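Local atomic coordinates of putative immunoglobulin-blocking virulence protein (Mycoplasma mycoides subsp. capri, PDB entry 7ADK), a protein that probably acts as a mycoplasma virulence factor that interferes with host immunoglobulin, perhaps by binding it. Residues K298-S303 with E325-G330; V203-N208 with A318-A323. One frame throughout, in Å; residues are numbered along the deposited sequence.

Both interactions reach the same three-stranded antiparallel sheet, in which strand 326-332 lies between 312-313 and 318-320. Interaction 1 attaches the start of helix 301-308 to the central strand, and interaction 2 packs a hairpin turn against the outermost strand 318-320. Their centres are about 10 Å apart and the two meet directly, D327 O lying 2.8 Å from F319 N, a probable hydrogen bond. The chemistry follows the place: interaction 1, partly buried with 388 Å² covered, relies on two backbone hydrogen bonds and one from a serine hydroxyl to a carboxylate, whereas interaction 2, buried but smaller at 191 Å², has apolar side chains meeting and no hydrogen bond across it.

Interaction 1 (K298-S303 with E325-G330)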
# COMPACT_ATOMS: atom_id res chain seq x y z
N LYS A 298 19.34 39.87 32.44
CA LYS A 298 19.77 38.71 33.26
C LYS A 298 19.69 37.42 32.44
O LYS A 298 18.68 37.18 31.78
CB LYS A 298 18.94 38.57 34.55
CG LYS A 298 19.26 39.67 35.57
CD LYS A 298 18.55 39.46 36.91
CE LYS A 298 18.93 40.52 37.96
NZ LYS A 298 18.59 41.90 37.55
N ILE A 299 20.71 36.57 32.53
CA ILE A 299 20.79 35.25 31.87
C ILE A 299 20.50 34.12 32.87
O ILE A 299 20.98 34.15 34.00
CB ILE A 299 22.16 35.05 31.18
CG1 ILE A 299 22.42 36.05 30.04
CG2 ILE A 299 22.33 33.62 30.64
CD1 ILE A 299 21.39 36.07 28.91
N ALA A 300 19.71 33.13 32.46
CA ALA A 300 19.33 31.96 33.25
C ALA A 300 20.46 30.95 33.48
O ALA A 300 21.41 30.84 32.70
CB ALA A 300 18.13 31.30 32.57
N SER A 301 20.35 30.16 34.56
CA SER A 301 21.43 29.34 35.12
C SER A 301 21.98 28.28 34.16
O SER A 301 23.18 28.03 34.15
CB SER A 301 20.92 28.68 36.40
OG SER A 301 21.94 28.08 37.16
N THR A 302 21.14 27.65 33.35
CA THR A 302 21.55 26.63 32.36
C THR A 302 22.22 27.28 31.15
O THR A 302 23.32 26.91 30.79
CB THR A 302 20.35 25.81 31.91
OG1 THR A 302 19.34 26.66 31.43
CG2 THR A 302 19.76 24.98 33.04
N SER A 303 21.59 28.30 30.57
CA SER A 303 22.14 29.04 29.43
C SER A 303 23.44 29.79 29.73
O SER A 303 24.19 30.09 28.80
CB SER A 303 21.09 29.98 28.87
OG SER A 303 20.08 29.21 28.25
N GLU A 325 14.32 36.40 33.54
CA GLU A 325 15.66 36.12 33.05
C GLU A 325 15.59 35.32 31.74
O GLU A 325 14.65 34.56 31.51
CB GLU A 325 16.46 35.41 34.15
CG GLU A 325 15.78 34.13 34.63
CD GLU A 325 16.54 33.39 35.73
OE1 GLU A 325 17.03 34.04 36.69
OE2 GLU A 325 16.67 32.15 35.66
N ILE A 326 16.58 35.53 30.87
CA ILE A 326 16.62 35.00 29.50
C ILE A 326 17.27 33.61 29.49
O ILE A 326 18.35 33.41 30.03
CB ILE A 326 17.35 35.97 28.56
CG1 ILE A 326 16.64 37.34 28.51
CG2 ILE A 326 17.47 35.39 27.15
CD1 ILE A 326 17.36 38.35 27.62
N ASP A 327 16.61 32.65 28.85
CA ASP A 327 16.95 31.23 28.76
C ASP A 327 16.72 30.75 27.31
O ASP A 327 16.18 31.50 26.50
CB ASP A 327 16.09 30.47 29.78
CG ASP A 327 16.63 29.09 30.15
OD1 ASP A 327 16.05 28.47 31.07
OD2 ASP A 327 17.66 28.66 29.58
N SER A 328 17.14 29.55 26.92
CA SER A 328 16.87 29.06 25.56
C SER A 328 16.72 27.54 25.46
O SER A 328 17.11 26.80 26.36
CB SER A 328 17.88 29.60 24.55
OG SER A 328 19.10 28.91 24.55
N ASN A 329 16.14 27.10 24.35
CA ASN A 329 16.13 25.71 23.91
C ASN A 329 17.07 25.49 22.70
O ASN A 329 16.81 24.66 21.84
CB ASN A 329 14.68 25.24 23.71
CG ASN A 329 13.86 26.03 22.70
OD1 ASN A 329 14.35 26.52 21.69
ND2 ASN A 329 12.58 26.16 22.91
N GLY A 330 18.15 26.28 22.59
CA GLY A 330 19.06 26.27 21.45
C GLY A 330 20.22 27.26 21.56
O GLY A 330 20.03 28.42 21.92
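K298 meets the other segment through its backbone: its O accepts from I326 N at 2.8 Å in a nearly straight bond (176° at the hydrogen), while its side chain leads away beyond CB. At I299 the backbone is in register with I326, and the side chain, which starts out pointing away, returns at its tip, where CD1 lies 4.1 Å from I326 CB and the two chains cross obliquely. Both isoleucines also touch I313 and A189, so this side of the bridge is apolar. A300 completes the backbone pairing, its N donating to I326 O over 2.8 Å. A300 CB points into the contact between two acidic side chains, 3.5 Å from E325 OE2 and 3.6 Å from D327 CB. E325 gets there with CG between its own N and carbonyl carbon (chi1 57°) and the chain extended beyond; its OE2 is taken up by N321 ND2. Further on, as the chain enters helix 301-308, T302 OG1 comes within 3.2 Å of D327 OD2. S303 OG donates to that same oxygen at 2.8 Å, approaching on the anti side, 15° out of the carboxylate plane, and also bonds W331 NE1. D327 OD2 has a second donor, S328 N, above the plane at 2.9 Å, so two bonds limit the rotation of the carboxylate. The pattern, K298 O and A300 N both bonded to I326, is that of an isolated parallel beta bridge, here joining the lead-in to helix 301-308 to the central strand of a small antiparallel sheet.

Interaction 2 (V203-N208 with A318-A323); sequences VGLFNN and AFINEA
A tight beta hairpin, two short and weakly bonded strands 203-204 and 207-208 joined by a type I turn from G204 to N207, presents L205 and F206 to A318 and I320 of edge strand 318-320. Contact across it is by side chains, with no hydrogen bond between the segments. L205 does most of the touching: with CG anti to the carbonyl carbon, beside the backbone N (chi1 -82°), its CD1 sits between I320 CG1 at 3.9 Å and A318 CB at 4.0 Å, while CD2 lies 3.7 Å from A318 O, an oxygen that accepts from R248 NE. A318 and I320 both point toward the hairpin, as residues two apart on one strand should, whereas F319 between them points away. L205 and F206 also touch L193 of helix 182-194, and I320 touches M252 of helix 247-253, which places the contact in a buried apolar layer. The hairpin is closed at G204 O, which receives N207 N at 3.3 Å and N208 ND2 at 2.9 Å, the latter bond nearly straight at 169°. N208 is also the N-cap of helix 209-218, its OD1 accepting from F211 N. The F206 ring reaches I320 by its far end, CZ lying 4.0 Å from CD1, with the two side chains crossing at about a right angle.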
# COMPACT_ATOMS: atom_id res chain seq x y z
N VAL A 203 13.89 37.65 14.47
CA VAL A 203 13.23 36.62 15.31
C VAL A 203 13.68 36.66 16.78
O VAL A 203 13.57 35.67 17.48
CB VAL A 203 13.31 35.20 14.70
CG1 VAL A 203 12.44 35.05 13.46
CG2 VAL A 203 14.71 34.75 14.34
N GLY A 204 14.17 37.81 17.28
CA GLY A 204 14.49 38.02 18.70
C GLY A 204 13.26 38.27 19.56
O GLY A 204 12.17 38.49 19.05
N LEU A 205 13.39 38.26 20.89
CA LEU A 205 12.23 38.34 21.79
C LEU A 205 11.39 39.62 21.64
O LEU A 205 10.18 39.54 21.75
CB LEU A 205 12.67 38.17 23.25
CG LEU A 205 12.84 36.70 23.63
CD1 LEU A 205 13.71 36.55 24.87
CD2 LEU A 205 11.48 36.07 23.91
N PHE A 206 12.00 40.77 21.35
CA PHE A 206 11.29 42.04 21.14
C PHE A 206 11.56 42.62 19.76
O PHE A 206 11.45 43.83 19.55
CB PHE A 206 11.57 43.03 22.28
CG PHE A 206 11.34 42.47 23.66
CD1 PHE A 206 10.14 41.82 23.97
CD2 PHE A 206 12.35 42.52 24.62
CE1 PHE A 206 9.95 41.21 25.21
CE2 PHE A 206 12.18 41.91 25.86
CZ PHE A 206 10.98 41.24 26.16
N ASN A 207 11.89 41.75 18.81
CA ASN A 207 11.96 42.05 17.39
C ASN A 207 11.67 40.78 16.58
O ASN A 207 12.59 40.05 16.20
CB ASN A 207 13.31 42.67 17.06
CG ASN A 207 13.47 43.03 15.61
OD1 ASN A 207 12.58 43.20 14.89
ND2 ASN A 207 14.57 43.16 15.14
N ASN A 208 10.40 40.48 16.35
CA ASN A 208 9.94 39.32 15.59
C ASN A 208 8.58 39.59 14.93
O ASN A 208 7.88 40.51 15.30
CB ASN A 208 9.91 38.06 16.47
CG ASN A 208 8.88 38.08 17.57
OD1 ASN A 208 7.68 38.03 17.33
ND2 ASN A 208 9.31 38.14 18.81
N ALA A 318 15.49 31.68 22.08
CA ALA A 318 15.43 32.40 23.34
C ALA A 318 14.01 32.49 23.89
O ALA A 318 13.10 32.88 23.16
CB ALA A 318 16.02 33.79 23.14
N PHE A 319 13.84 32.23 25.18
CA PHE A 319 12.60 32.46 25.93
C PHE A 319 12.91 33.14 27.26
O PHE A 319 14.04 33.21 27.70
CB PHE A 319 11.81 31.15 26.10
CG PHE A 319 12.37 30.13 27.08
CD1 PHE A 319 13.26 29.15 26.63
CD2 PHE A 319 11.97 30.14 28.43
CE1 PHE A 319 13.75 28.18 27.52
CE2 PHE A 319 12.47 29.18 29.32
CZ PHE A 319 13.35 28.19 28.86
N ILE A 320 11.89 33.69 27.91
CA ILE A 320 11.98 34.30 29.23
C ILE A 320 11.39 33.31 30.24
O ILE A 320 10.24 32.89 30.06
CB ILE A 320 11.18 35.63 29.22
CG1 ILE A 320 11.74 36.65 28.21
CG2 ILE A 320 11.12 36.27 30.61
CD1 ILE A 320 10.69 37.60 27.68
N ASN A 321 12.11 32.91 31.28
CA ASN A 321 11.53 32.02 32.29
C ASN A 321 10.84 32.82 33.41
O ASN A 321 10.77 34.04 33.39
CB ASN A 321 12.56 30.97 32.78
CG ASN A 321 13.60 31.44 33.77
OD1 ASN A 321 13.31 32.10 34.75
ND2 ASN A 321 14.83 31.04 33.60
N GLU A 322 10.32 32.10 34.41
CA GLU A 322 9.51 32.62 35.51
C GLU A 322 10.16 33.77 36.29
O GLU A 322 9.46 34.65 36.77
CB GLU A 322 9.21 31.48 36.51
CG GLU A 322 8.39 30.31 35.95
CD GLU A 322 9.14 29.34 35.02
OE1 GLU A 322 10.39 29.33 35.00
OE2 GLU A 322 8.49 28.56 34.30
N ALA A 323 11.49 33.79 36.43
CA ALA A 323 12.21 34.72 37.31
C ALA A 323 12.66 36.04 36.64
O ALA A 323 13.47 36.77 37.20
CB ALA A 323 13.37 33.95 37.93